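Local coordinates for ABC transporter sugar binding protein (Xanthomonas axonopodis pv. citri, PDB 3UOR) that probably binds maltose or related sugars in the bacterial periplasm and hands them to an ABC transporter for uptake, at residues 45-50 with 322-327; 72-77 with 91-96; 167-172 with 231-236; 332-335 with 339-342; 374-379 with 414-419. One frame throughout, in Å; residues are numbered along the deposited sequence.

Interaction 1 of 5, residues 45-50 with 322-327; sequences AELVAD and EYLSQP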
# COMPACT_ATOMS: atom_id res chain seq x y z
N ALA A 45 -11.04 2.76 17.91
CA ALA A 45 -11.54 2.81 19.28
C ALA A 45 -12.99 3.29 19.32
O ALA A 45 -13.78 2.84 20.15
CB ALA A 45 -10.66 3.68 20.17
N GLU A 46 -13.37 4.19 18.41
CA GLU A 46 -14.76 4.64 18.35
C GLU A 46 -15.64 3.48 17.93
O GLU A 46 -16.72 3.26 18.49
CB GLU A 46 -14.94 5.74 17.32
CG GLU A 46 -14.19 7.00 17.60
CD GLU A 46 -14.39 8.01 16.50
OE1 GLU A 46 -13.39 8.61 16.08
OE2 GLU A 46 -15.55 8.18 16.04
N LEU A 47 -15.16 2.74 16.94
CA LEU A 47 -15.89 1.63 16.37
C LEU A 47 -16.10 0.53 17.40
O LEU A 47 -17.16 -0.08 17.42
CB LEU A 47 -15.17 1.07 15.14
CG LEU A 47 -15.33 1.85 13.83
CD1 LEU A 47 -15.14 3.32 14.04
CD2 LEU A 47 -14.34 1.33 12.81
N VAL A 48 -15.11 0.27 18.25
CA VAL A 48 -15.26 -0.83 19.20
C VAL A 48 -16.34 -0.51 20.22
O VAL A 48 -16.98 -1.41 20.77
CB VAL A 48 -13.93 -1.25 19.90
CG1 VAL A 48 -12.83 -1.39 18.90
CG2 VAL A 48 -13.55 -0.26 20.98
N ALA A 49 -16.56 0.79 20.45
CA ALA A 49 -17.63 1.22 21.34
C ALA A 49 -18.94 0.55 20.93
O ALA A 49 -19.64 -0.02 21.76
CB ALA A 49 -17.77 2.74 21.34
N ASP A 50 -19.26 0.60 19.64
CA ASP A 50 -20.48 -0.04 19.14
C ASP A 50 -20.38 -1.57 19.16
O ASP A 50 -21.40 -2.25 19.21
CB ASP A 50 -20.82 0.46 17.74
CG ASP A 50 -21.94 -0.33 17.10
OD1 ASP A 50 -21.65 -1.26 16.33
OD2 ASP A 50 -23.11 -0.00 17.34
N GLU A 322 -14.01 -10.17 13.03
CA GLU A 322 -15.16 -10.39 12.17
C GLU A 322 -16.00 -9.13 12.12
O GLU A 322 -16.44 -8.74 11.04
CB GLU A 322 -15.98 -11.55 12.71
CG GLU A 322 -16.97 -12.09 11.72
CD GLU A 322 -17.77 -13.25 12.28
OE1 GLU A 322 -18.60 -13.02 13.18
OE2 GLU A 322 -17.57 -14.39 11.82
N TYR A 323 -16.22 -8.51 13.27
CA TYR A 323 -16.97 -7.25 13.35
C TYR A 323 -16.32 -6.20 12.46
O TYR A 323 -16.99 -5.52 11.68
CB TYR A 323 -17.04 -6.76 14.80
CG TYR A 323 -17.63 -5.37 14.96
CD1 TYR A 323 -19.00 -5.18 15.05
CD2 TYR A 323 -16.81 -4.25 15.04
CE1 TYR A 323 -19.54 -3.90 15.20
CE2 TYR A 323 -17.33 -2.98 15.18
CZ TYR A 323 -18.69 -2.81 15.26
OH TYR A 323 -19.19 -1.53 15.40
N LEU A 324 -14.99 -6.08 12.56
CA LEU A 324 -14.26 -5.10 11.77
C LEU A 324 -14.22 -5.50 10.31
O LEU A 324 -13.81 -4.72 9.46
CB LEU A 324 -12.85 -4.91 12.31
CG LEU A 324 -12.80 -4.23 13.67
CD1 LEU A 324 -11.36 -4.16 14.17
CD2 LEU A 324 -13.41 -2.84 13.58
N SER A 325 -14.66 -6.73 10.02
CA SER A 325 -14.78 -7.20 8.63
C SER A 325 -16.18 -7.03 8.03
O SER A 325 -16.40 -7.35 6.87
CB SER A 325 -14.38 -8.67 8.52
OG SER A 325 -13.09 -8.88 9.07
N GLN A 326 -17.13 -6.53 8.82
CA GLN A 326 -18.49 -6.27 8.31
C GLN A 326 -18.53 -5.07 7.36
O GLN A 326 -18.00 -3.99 7.68
CB GLN A 326 -19.46 -6.06 9.47
CG GLN A 326 -19.63 -7.30 10.37
CD GLN A 326 -20.54 -7.02 11.56
OE1 GLN A 326 -21.04 -5.91 11.70
NE2 GLN A 326 -20.75 -8.02 12.40
N PRO A 327 -19.14 -5.25 6.19
CA PRO A 327 -19.17 -4.17 5.21
C PRO A 327 -19.57 -2.80 5.77
O PRO A 327 -18.98 -1.79 5.39
CB PRO A 327 -20.17 -4.68 4.18
CG PRO A 327 -19.89 -6.15 4.15
CD PRO A 327 -19.56 -6.53 5.60
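Tyr323 reaches from helix 314-324 to the flank of helix 39-52 and gives its phenol hydrogen to Asp50: OH to OD1 is 2.6 Å, a short bond made to the anti lone pair of that oxygen. Both side chains leave the backbone in the same manner, CG anti to the backbone N (chi1 172° for Tyr323 and 171° for Asp50), which sends the phenol out toward the neighbouring helix and sets the Asp50 carboxylate on the side of the phenol. The two cross at about a right angle, and OD1 lies at the edge of the ring, near its plane, 3.6 Å from Tyr323 CE1. The backbone oxygen of Leu47 comes obliquely to the same phenol end, 3.2 Å from Tyr323 OH, so two oxygens of one helix converge on a single hydroxyl. Beneath this polar link the contact turns apolar. The CD2 methyls of Leu47 and Leu324 meet at 4.3 Å, where the helix backbones also come closest, with 8.3 Å between the CA atoms of this leucine pair. Val329 and Arg332 of helix 327-337 pack on the tyrosine from outside the pair, and the ring of Phe51 meets it as well. Helix 39-52 links the parallel strands 30-36 and 58-64, so the tyrosine ties a second helix to a beta-alpha-beta crossover in the alpha/beta lobe of a periplasmic sugar-binding protein.

Interaction 2 of 5, residues 72-77 with 91-96; sequences EKLLTA and NTWLPE
Helix 67-79 is the helical part of a crossover connection between strands 58-64 and 86-90, and here it meets the turn that leads out of the second strand into helix 94-99. The contact is light, burying 93 Å² in all, and rests on two pairs of side chains. In the first, Leu74 sends its CD1 methyl to the indole of Trp93, 4.5 Å from CZ3 on the six-membered ring, approaching obliquely. In the second, Leu75 and Glu96 cross at about a right angle, and the carboxylate oxygen OE2 of Glu96 lies 4.0 Å from Leu75 CD2 and 4.2 Å from Leu75 CD1, a van der Waals approach to both branches of the leucine. Both strands flanking the crossover run parallel to strand 30-36, the start of the open alpha/beta sheet of the periplasmic-binding-protein fold, and Leu74 also packs down on this sheet through Trp35, Cys87 and Leu89. With CG anti to its backbone N (chi1 179°) and the chain extended beyond, Glu96 spans the gap to helix 67-79. There its other oxygen, OE1, is hydrogen-bonded to His71 NE2, the stronger polar tie of this carboxylate. The imidazole of His71 also meets the Trp93 indole edge-to-face, and Met67 and Ala70 of the same helix touch that indole too.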
# COMPACT_ATOMS: atom_id res chain seq x y z
N GLU A 72 9.34 -2.76 17.43
CA GLU A 72 10.13 -3.09 18.61
C GLU A 72 9.25 -3.55 19.75
O GLU A 72 9.54 -4.55 20.41
CB GLU A 72 10.94 -1.89 19.09
CG GLU A 72 12.29 -1.73 18.42
CD GLU A 72 13.12 -0.65 19.09
OE1 GLU A 72 13.27 -0.70 20.34
OE2 GLU A 72 13.63 0.24 18.38
N LYS A 73 8.17 -2.81 19.99
CA LYS A 73 7.31 -3.16 21.11
C LYS A 73 6.80 -4.59 20.97
O LYS A 73 6.62 -5.30 21.96
CB LYS A 73 6.15 -2.16 21.25
CG LYS A 73 5.21 -2.48 22.40
CD LYS A 73 4.43 -1.27 22.87
CE LYS A 73 3.88 -1.50 24.28
NZ LYS A 73 3.24 -0.29 24.87
N LEU A 74 6.60 -5.03 19.73
CA LEU A 74 6.04 -6.35 19.44
C LEU A 74 7.07 -7.45 19.62
O LEU A 74 6.83 -8.42 20.34
CB LEU A 74 5.45 -6.40 18.04
CG LEU A 74 4.03 -5.84 17.92
CD1 LEU A 74 3.66 -5.65 16.45
CD2 LEU A 74 3.02 -6.74 18.64
N LEU A 75 8.22 -7.32 18.95
CA LEU A 75 9.32 -8.24 19.17
C LEU A 75 9.62 -8.33 20.67
O LEU A 75 9.85 -9.41 21.21
CB LEU A 75 10.57 -7.78 18.42
CG LEU A 75 10.50 -7.86 16.90
CD1 LEU A 75 11.84 -7.48 16.30
CD2 LEU A 75 10.10 -9.26 16.47
N THR A 76 9.60 -7.18 21.33
CA THR A 76 9.82 -7.10 22.76
C THR A 76 8.74 -7.81 23.57
O THR A 76 9.04 -8.66 24.41
CB THR A 76 9.93 -5.63 23.23
OG1 THR A 76 11.21 -5.10 22.84
CG2 THR A 76 9.77 -5.53 24.74
N ALA A 77 7.48 -7.46 23.31
CA ALA A 77 6.37 -8.11 23.99
C ALA A 77 6.38 -9.61 23.74
O ALA A 77 6.02 -10.40 24.61
CB ALA A 77 5.05 -7.51 23.55
N ASN A 91 0.96 -5.16 6.44
CA ASN A 91 0.95 -6.47 5.83
C ASN A 91 2.31 -6.97 5.30
O ASN A 91 2.42 -8.12 4.90
CB ASN A 91 -0.21 -6.65 4.84
CG ASN A 91 -0.17 -5.66 3.73
OD1 ASN A 91 0.88 -5.07 3.49
ND2 ASN A 91 -1.30 -5.46 3.05
N THR A 92 3.35 -6.14 5.32
CA THR A 92 4.68 -6.62 4.96
C THR A 92 5.39 -7.19 6.19
O THR A 92 6.44 -7.82 6.08
CB THR A 92 5.56 -5.55 4.25
OG1 THR A 92 5.64 -4.39 5.06
CG2 THR A 92 4.99 -5.17 2.90
N TRP A 93 4.81 -6.96 7.36
CA TRP A 93 5.30 -7.52 8.61
C TRP A 93 4.85 -8.97 8.83
O TRP A 93 5.45 -9.67 9.63
CB TRP A 93 4.84 -6.68 9.80
CG TRP A 93 5.43 -5.33 9.83
CD1 TRP A 93 6.22 -4.75 8.88
CD2 TRP A 93 5.28 -4.35 10.87
NE1 TRP A 93 6.57 -3.48 9.26
CE2 TRP A 93 6.01 -3.22 10.48
CE3 TRP A 93 4.61 -4.33 12.09
CZ2 TRP A 93 6.09 -2.08 11.27
CZ3 TRP A 93 4.69 -3.21 12.87
CH2 TRP A 93 5.42 -2.09 12.46
N LEU A 94 3.79 -9.40 8.15
CA LEU A 94 3.25 -10.75 8.37
C LEU A 94 4.28 -11.87 8.24
O LEU A 94 4.34 -12.74 9.10
CB LEU A 94 2.09 -11.03 7.41
CG LEU A 94 0.69 -11.15 7.98
CD1 LEU A 94 0.37 -9.96 8.85
CD2 LEU A 94 -0.29 -11.26 6.84
N PRO A 95 5.08 -11.87 7.14
CA PRO A 95 5.99 -13.00 6.94
C PRO A 95 6.93 -13.17 8.12
O PRO A 95 7.21 -14.29 8.52
CB PRO A 95 6.77 -12.59 5.69
CG PRO A 95 5.81 -11.76 4.93
CD PRO A 95 5.10 -10.95 5.99
N GLU A 96 7.38 -12.07 8.70
CA GLU A 96 8.25 -12.14 9.85
C GLU A 96 7.55 -12.74 11.07
O GLU A 96 8.06 -13.69 11.67
CB GLU A 96 8.82 -10.77 10.21
CG GLU A 96 9.73 -10.83 11.44
CD GLU A 96 10.49 -9.54 11.68
OE1 GLU A 96 10.31 -8.59 10.88
OE2 GLU A 96 11.26 -9.47 12.66

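Interaction 3 of 5, residues 167-172 with 231-236; sequences AEMEQV and DNMYQQ
Helices 166-180 and 221-235 come close at Glu170 and Met233, whose CA atoms are 8.0 Å apart. A water joins the polar side chains there: it donates to Glu170 OE2 at 2.6 Å and accepts from Asn232 ND2 at 3.0 Å. Directly, OE2 and ND2 are 3.6 Å apart, so the water does the work of linking them, and the carboxylate and amide planes are turned 36° from each other. Asn232 holds CG anti to its backbone N (chi1 -174°), which carries the amide across toward helix 166-180. The other end of that amide is also fixed: Gln236 NE2 donates to Asn232 OD1 at 2.9 Å in a nearly straight bond (175°), the donor tilted somewhat from the carbonyl plane. Beside this water bridge the methionines meet tip to tip, Met169 CE to Met233 CE at 4.4 Å, with Phe229 also packing on Met169. Trp238, in the loop that follows, touches both Glu170 and Asn232. The result is a helix-helix packing in which a methionine pair lies beside a water-bridged polar pair, in what is probably the C-terminal lobe of the two-lobed solute-binding-protein fold.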
# COMPACT_ATOMS: atom_id res chain seq x y z
N ALA A 167 2.25 4.38 -22.69
CA ALA A 167 2.49 5.26 -23.83
C ALA A 167 1.54 6.46 -23.85
O ALA A 167 1.95 7.59 -24.11
CB ALA A 167 2.41 4.51 -25.15
N GLU A 168 0.25 6.21 -23.58
CA GLU A 168 -0.71 7.30 -23.46
C GLU A 168 -0.29 8.26 -22.34
O GLU A 168 -0.41 9.47 -22.46
CB GLU A 168 -2.12 6.74 -23.17
CG GLU A 168 -2.70 5.89 -24.29
CD GLU A 168 -3.97 5.16 -23.90
OE1 GLU A 168 -4.37 5.22 -22.70
OE2 GLU A 168 -4.57 4.52 -24.80
N MET A 169 0.21 7.71 -21.24
CA MET A 169 0.62 8.54 -20.13
C MET A 169 1.78 9.46 -20.56
O MET A 169 1.79 10.66 -20.24
CB MET A 169 1.04 7.69 -18.93
CG MET A 169 1.14 8.51 -17.64
SD MET A 169 1.75 7.56 -16.26
CE MET A 169 1.91 8.87 -15.06
N GLU A 170 2.73 8.90 -21.31
CA GLU A 170 3.86 9.69 -21.79
C GLU A 170 3.41 10.86 -22.68
O GLU A 170 3.86 12.00 -22.52
CB GLU A 170 4.88 8.80 -22.51
CG GLU A 170 5.46 7.73 -21.59
CD GLU A 170 6.74 7.13 -22.15
OE1 GLU A 170 6.94 7.17 -23.38
OE2 GLU A 170 7.54 6.61 -21.35
N GLN A 171 2.51 10.57 -23.62
CA GLN A 171 1.99 11.61 -24.51
C GLN A 171 1.22 12.69 -23.74
O GLN A 171 1.39 13.87 -24.01
CB GLN A 171 1.10 11.01 -25.59
CG GLN A 171 1.86 10.12 -26.52
CD GLN A 171 2.86 10.92 -27.32
OE1 GLN A 171 2.53 11.99 -27.84
NE2 GLN A 171 4.09 10.43 -27.40
N VAL A 172 0.39 12.29 -22.78
CA VAL A 172 -0.34 13.28 -21.97
C VAL A 172 0.65 14.14 -21.17
O VAL A 172 0.53 15.37 -21.11
CB VAL A 172 -1.32 12.61 -20.98
CG1 VAL A 172 -1.83 13.64 -20.00
CG2 VAL A 172 -2.48 11.94 -21.74
N ASP A 231 12.60 6.39 -14.72
CA ASP A 231 13.71 7.33 -14.93
C ASP A 231 13.37 8.32 -16.06
O ASP A 231 13.62 9.53 -15.96
CB ASP A 231 14.98 6.57 -15.26
CG ASP A 231 16.20 7.47 -15.39
OD1 ASP A 231 16.28 8.49 -14.68
OD2 ASP A 231 17.09 7.12 -16.20
N ASN A 232 12.79 7.81 -17.14
CA ASN A 232 12.47 8.65 -18.29
C ASN A 232 11.66 9.90 -17.93
O ASN A 232 11.85 10.95 -18.52
CB ASN A 232 11.74 7.85 -19.37
CG ASN A 232 11.54 8.65 -20.64
OD1 ASN A 232 12.49 9.05 -21.30
ND2 ASN A 232 10.28 8.88 -21.00
N MET A 233 10.74 9.78 -16.97
CA MET A 233 9.88 10.91 -16.61
C MET A 233 10.70 12.08 -16.04
O MET A 233 10.37 13.23 -16.26
CB MET A 233 8.82 10.49 -15.58
CG MET A 233 7.83 9.43 -16.08
SD MET A 233 6.43 9.25 -14.95
CE MET A 233 6.13 7.50 -15.16
N TYR A 234 11.72 11.79 -15.25
CA TYR A 234 12.57 12.88 -14.76
C TYR A 234 13.44 13.44 -15.87
O TYR A 234 13.61 14.64 -15.96
CB TYR A 234 13.45 12.44 -13.60
CG TYR A 234 12.66 11.89 -12.44
CD1 TYR A 234 12.30 12.69 -11.36
CD2 TYR A 234 12.27 10.56 -12.43
CE1 TYR A 234 11.58 12.15 -10.30
CE2 TYR A 234 11.55 10.02 -11.38
CZ TYR A 234 11.21 10.82 -10.33
OH TYR A 234 10.51 10.24 -9.30
N GLN A 235 13.99 12.56 -16.72
CA GLN A 235 14.92 13.03 -17.73
C GLN A 235 14.21 13.82 -18.82
O GLN A 235 14.84 14.66 -19.47
CB GLN A 235 15.77 11.89 -18.33
CG GLN A 235 16.53 11.00 -17.33
CD GLN A 235 17.25 11.77 -16.24
OE1 GLN A 235 17.58 12.94 -16.38
NE2 GLN A 235 17.52 11.09 -15.13
N GLN A 236 12.91 13.59 -19.03
CA GLN A 236 12.17 14.38 -20.02
C GLN A 236 11.72 15.71 -19.41
O GLN A 236 11.26 16.60 -20.11
CB GLN A 236 10.94 13.65 -20.56
CG GLN A 236 11.22 12.33 -21.22
CD GLN A 236 12.02 12.48 -22.48
OE1 GLN A 236 12.07 13.56 -23.07
NE2 GLN A 236 12.67 11.40 -22.91
O HOH W 1 8.37 7.60 -19.10

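Interaction 4 of 5, residues 332-335 with 339-342; sequences RFHA and DLPP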
# COMPACT_ATOMS: atom_id res chain seq x y z
N ARG A 332 -17.92 2.71 7.51
CA ARG A 332 -17.85 3.73 8.54
C ARG A 332 -16.39 4.14 8.71
O ARG A 332 -16.05 5.32 8.81
CB ARG A 332 -18.39 3.14 9.84
CG ARG A 332 -19.13 4.09 10.75
CD ARG A 332 -19.78 3.31 11.92
NE ARG A 332 -21.11 2.79 11.58
CZ ARG A 332 -21.57 1.57 11.87
NH1 ARG A 332 -20.80 0.69 12.52
NH2 ARG A 332 -22.80 1.23 11.51
N PHE A 333 -15.52 3.13 8.75
CA PHE A 333 -14.08 3.34 8.88
C PHE A 333 -13.56 4.19 7.74
O PHE A 333 -12.79 5.13 7.96
CB PHE A 333 -13.38 1.98 8.88
CG PHE A 333 -11.96 2.02 9.38
CD1 PHE A 333 -11.68 2.42 10.68
CD2 PHE A 333 -10.93 1.58 8.58
CE1 PHE A 333 -10.38 2.43 11.15
CE2 PHE A 333 -9.62 1.59 9.04
CZ PHE A 333 -9.35 2.01 10.33
N HIS A 334 -13.98 3.86 6.52
CA HIS A 334 -13.58 4.66 5.35
C HIS A 334 -14.09 6.10 5.48
O HIS A 334 -13.36 7.05 5.16
CB HIS A 334 -14.13 4.03 4.07
CG HIS A 334 -13.84 4.83 2.84
ND1 HIS A 334 -14.74 5.74 2.32
CD2 HIS A 334 -12.76 4.87 2.04
CE1 HIS A 334 -14.23 6.29 1.23
NE2 HIS A 334 -13.02 5.78 1.04
N ALA A 335 -15.33 6.24 5.92
CA ALA A 335 -15.96 7.55 6.03
C ALA A 335 -15.16 8.45 6.94
O ALA A 335 -14.98 9.63 6.66
CB ALA A 335 -17.38 7.43 6.53
N ASP A 339 -9.50 5.11 4.89
CA ASP A 339 -8.85 3.83 4.61
C ASP A 339 -9.72 2.95 3.73
O ASP A 339 -10.93 2.86 3.94
CB ASP A 339 -8.47 3.10 5.90
CG ASP A 339 -7.34 3.80 6.64
OD1 ASP A 339 -6.66 4.61 6.01
OD2 ASP A 339 -7.14 3.55 7.84
N LEU A 340 -9.11 2.32 2.74
CA LEU A 340 -9.89 1.64 1.72
C LEU A 340 -10.36 0.27 2.19
O LEU A 340 -9.58 -0.53 2.71
CB LEU A 340 -9.08 1.46 0.43
CG LEU A 340 -8.41 2.69 -0.20
CD1 LEU A 340 -7.57 2.19 -1.37
CD2 LEU A 340 -9.47 3.69 -0.66
N PRO A 341 -11.64 -0.02 2.00
CA PRO A 341 -12.12 -1.36 2.34
C PRO A 341 -11.43 -2.39 1.49
O PRO A 341 -11.15 -2.14 0.32
CB PRO A 341 -13.60 -1.29 1.98
CG PRO A 341 -13.97 0.17 2.22
CD PRO A 341 -12.73 0.91 1.69
N PRO A 342 -11.17 -3.57 2.06
CA PRO A 342 -10.47 -4.63 1.32
C PRO A 342 -11.41 -5.61 0.65
O PRO A 342 -10.91 -6.60 0.12
CB PRO A 342 -9.70 -5.36 2.42
CG PRO A 342 -10.55 -5.21 3.62
CD PRO A 342 -11.24 -3.86 3.50
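His334 and Phe333, neighbours near the end of helix 327-337, send their rings onto Asp339 where the chain, after leaving the helix, folds back alongside it. The first kind of contact is C-H to oxygen. The carbonyl oxygen of Asp339 lies at the edge of the imidazole, in its plane, 3.3 Å from His334 CD2. The same oxygen is 3.4 Å from His334 CB and 3.5 Å from His334 CA, the latter in a bent C-H...O contact, 125° at the hydrogen. Three carbons of one residue thus gather at a single oxygen: CG anti to the backbone N (chi1 176°) brings the ring carbon CD2 to the oxygen that CA and CB already meet. The second kind is carboxylate against ring: Asp339 OD2 approaches Phe333 obliquely, 3.4 Å from CE2, with the carboxylate and ring planes 58° apart, and Asp339 CB packs on CE2 at 3.7 Å. The third is van der Waals packing. The imidazole carbon CD2 of His334 touches Pro341 CD at 4.0 Å and, more loosely, Leu340 CD2 at 4.4 Å. Around the pair, Trp140 stacks on the phenyl ring of Phe333, while the backbone of Leu340 is hydrogen-bonded to Val142 of strand 134-150, which places the return loop against the sheet. Glu40 OE2 comes close to Asp339 OD2, so one of the two acids may hold a proton. The carbonyl oxygen of Asp339 is met by C-H groups of His334, including the imidazole edge, probably a weak electrostatic gain; its carboxylate meets the phenyl only obliquely.

Interaction 5 of 5, residues 374-379 with 414-419; sequences VLEWER and AKRRWI
Val374 sets its CG1 methyl on the Arg416 guanidinium, 3.6 Å above the plane and over its centre, and within 3.7 Å of CZ. This is the tight half of the contact. The methyl covers one face of the cation as the two side chains cross at about a right angle, and Arg416, extended from CG to NE with CG anti to its backbone N (chi1 172°), brings the group straight over the valine. Elsewhere the arginine is held by a hydrogen bond from NH2 to the carbonyl oxygen of His212. The loose half lies between Glu376 and Arg416, where water fills the join. Glu376, bent at chi2 (-76°), turns its carboxylate to the side of the arginine chain, with OE2 4.1 Å from Arg416 CD. One water donates to Glu376 OE1 at 2.9 Å and accepts from Arg416 N at 2.8 Å, an amide in the first turn of helix 414-422. A second water accepts from Arg416 NH1 at 3.0 Å, in the guanidinium plane at its edge; its approach to Glu376 OE2, 2.4 Å, is too short to be relied on. Opposite charges therefore stay apart, OE2 and NH1 being 4.7 Å from each other. Leu413 and Ile412 also pack on Glu376, just ahead of helix 414-422. At that separation the charges probably still attract; the sound bridge is the one from OE1 to Arg416 N, at the helix N-terminus, and the second is doubtful, while the methyl covers one guanidinium face and leaves the N-H groups to bond in the plane.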
# COMPACT_ATOMS: atom_id res chain seq x y z
N VAL A 374 9.02 -12.06 1.78
CA VAL A 374 10.21 -12.31 2.58
C VAL A 374 10.36 -11.26 3.66
O VAL A 374 10.07 -10.08 3.49
CB VAL A 374 11.47 -12.35 1.72
CG1 VAL A 374 11.36 -13.47 0.70
CG2 VAL A 374 11.69 -11.00 1.03
N LEU A 375 10.80 -11.74 4.81
CA LEU A 375 11.10 -10.93 5.97
C LEU A 375 11.98 -9.71 5.60
O LEU A 375 11.79 -8.61 6.12
CB LEU A 375 11.79 -11.86 6.96
CG LEU A 375 12.32 -11.44 8.28
CD1 LEU A 375 12.39 -12.70 9.12
CD2 LEU A 375 13.68 -10.82 8.06
N GLU A 376 12.91 -9.88 4.68
CA GLU A 376 13.83 -8.79 4.33
C GLU A 376 13.33 -7.82 3.25
O GLU A 376 14.08 -6.96 2.77
CB GLU A 376 15.24 -9.31 4.04
CG GLU A 376 15.32 -10.63 3.31
CD GLU A 376 15.01 -11.87 4.16
OE1 GLU A 376 15.83 -12.30 5.00
OE2 GLU A 376 13.93 -12.45 3.95
N TRP A 377 12.04 -7.93 2.91
CA TRP A 377 11.46 -7.07 1.87
C TRP A 377 11.64 -5.56 2.13
O TRP A 377 11.97 -4.82 1.22
CB TRP A 377 9.98 -7.40 1.60
CG TRP A 377 9.49 -6.56 0.47
CD1 TRP A 377 8.63 -5.50 0.54
CD2 TRP A 377 9.93 -6.65 -0.89
NE1 TRP A 377 8.47 -4.96 -0.71
CE2 TRP A 377 9.27 -5.63 -1.60
CE3 TRP A 377 10.79 -7.50 -1.58
CZ2 TRP A 377 9.45 -5.45 -2.97
CZ3 TRP A 377 10.97 -7.33 -2.91
CH2 TRP A 377 10.30 -6.31 -3.61
N GLU A 378 11.41 -5.10 3.34
CA GLU A 378 11.56 -3.67 3.58
C GLU A 378 12.98 -3.17 3.33
O GLU A 378 13.17 -2.12 2.73
CB GLU A 378 11.11 -3.28 4.99
CG GLU A 378 9.61 -3.12 5.09
CD GLU A 378 9.18 -2.43 6.39
OE1 GLU A 378 9.38 -3.02 7.48
OE2 GLU A 378 8.63 -1.31 6.31
N ARG A 379 13.99 -3.93 3.77
CA ARG A 379 15.38 -3.59 3.47
C ARG A 379 15.59 -3.53 1.96
O ARG A 379 16.20 -2.62 1.42
CB ARG A 379 16.33 -4.62 4.08
CG ARG A 379 16.43 -4.54 5.60
CD ARG A 379 17.02 -5.83 6.20
NE ARG A 379 18.48 -5.90 6.04
CZ ARG A 379 19.18 -7.03 6.12
NH1 ARG A 379 18.54 -8.18 6.35
NH2 ARG A 379 20.51 -7.02 5.97
N ALA A 414 21.31 -13.26 2.05
CA ALA A 414 22.30 -14.30 2.28
C ALA A 414 21.90 -15.28 3.36
O ALA A 414 22.14 -16.47 3.22
CB ALA A 414 23.68 -13.70 2.62
N LYS A 415 21.34 -14.80 4.47
CA LYS A 415 20.98 -15.72 5.55
C LYS A 415 19.83 -16.64 5.11
O LYS A 415 19.87 -17.86 5.28
CB LYS A 415 20.57 -14.94 6.79
CG LYS A 415 20.16 -15.82 7.95
CD LYS A 415 19.77 -14.94 9.13
CE LYS A 415 19.42 -15.76 10.36
NZ LYS A 415 19.23 -14.89 11.56
N ARG A 416 18.80 -16.03 4.52
CA ARG A 416 17.68 -16.80 3.96
C ARG A 416 18.20 -17.87 2.99
O ARG A 416 17.87 -19.03 3.13
CB ARG A 416 16.71 -15.87 3.23
CG ARG A 416 15.61 -16.61 2.45
CD ARG A 416 14.76 -15.66 1.60
NE ARG A 416 13.82 -16.43 0.78
CZ ARG A 416 12.65 -16.88 1.22
NH1 ARG A 416 12.26 -16.61 2.46
NH2 ARG A 416 11.87 -17.58 0.43
N ARG A 417 18.99 -17.46 2.01
CA ARG A 417 19.54 -18.41 1.03
C ARG A 417 20.36 -19.52 1.68
O ARG A 417 20.30 -20.67 1.25
CB ARG A 417 20.38 -17.66 0.01
CG ARG A 417 20.97 -18.49 -1.12
CD ARG A 417 21.59 -17.57 -2.16
NE ARG A 417 22.61 -16.72 -1.58
CZ ARG A 417 22.53 -15.41 -1.43
NH1 ARG A 417 21.45 -14.73 -1.83
NH2 ARG A 417 23.55 -14.75 -0.88
N TRP A 418 21.12 -19.19 2.73
CA TRP A 418 21.98 -20.16 3.40
C TRP A 418 21.17 -21.20 4.15
O TRP A 418 21.45 -22.40 4.10
CB TRP A 418 22.90 -19.45 4.38
CG TRP A 418 23.63 -20.36 5.31
CD1 TRP A 418 23.27 -20.72 6.59
CD2 TRP A 418 24.86 -21.05 5.04
NE1 TRP A 418 24.22 -21.57 7.13
CE2 TRP A 418 25.20 -21.79 6.20
CE3 TRP A 418 25.71 -21.11 3.93
CZ2 TRP A 418 26.34 -22.58 6.26
CZ3 TRP A 418 26.84 -21.89 4.00
CH2 TRP A 418 27.15 -22.61 5.16
N ILE A 419 20.19 -20.73 4.90
CA ILE A 419 19.28 -21.62 5.57
C ILE A 419 18.63 -22.57 4.55
O ILE A 419 18.46 -23.75 4.82
CB ILE A 419 18.20 -20.84 6.32
CG1 ILE A 419 18.82 -20.16 7.55
CG2 ILE A 419 17.05 -21.78 6.71
CD1 ILE A 419 17.88 -19.14 8.21
O HOH W 2 18.57 -13.21 4.67
O HOH W 3 13.33 -14.73 4.58

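Interactions 1 and 4 form one cluster, their centres 11 Å apart: Leu47 CD2 of the first touches Phe333 CD1 of the second at 3.6 Å, and helices 314-324 and 327-337 follow each other in the chain. Interactions 2 and 5 form another, with centres 15 Å apart: Trp93 NE1 lies 3.4 Å from Glu378 OE1, and Glu96 CG meets Leu375 CD1 at 4.0 Å. Interaction 3 stands alone, its centre 43 Å from that of interaction 1 and on the opposite side of the chain's centre. In this family sugar is taken into a cleft between two lobes; none of the five contacts is established as part of it.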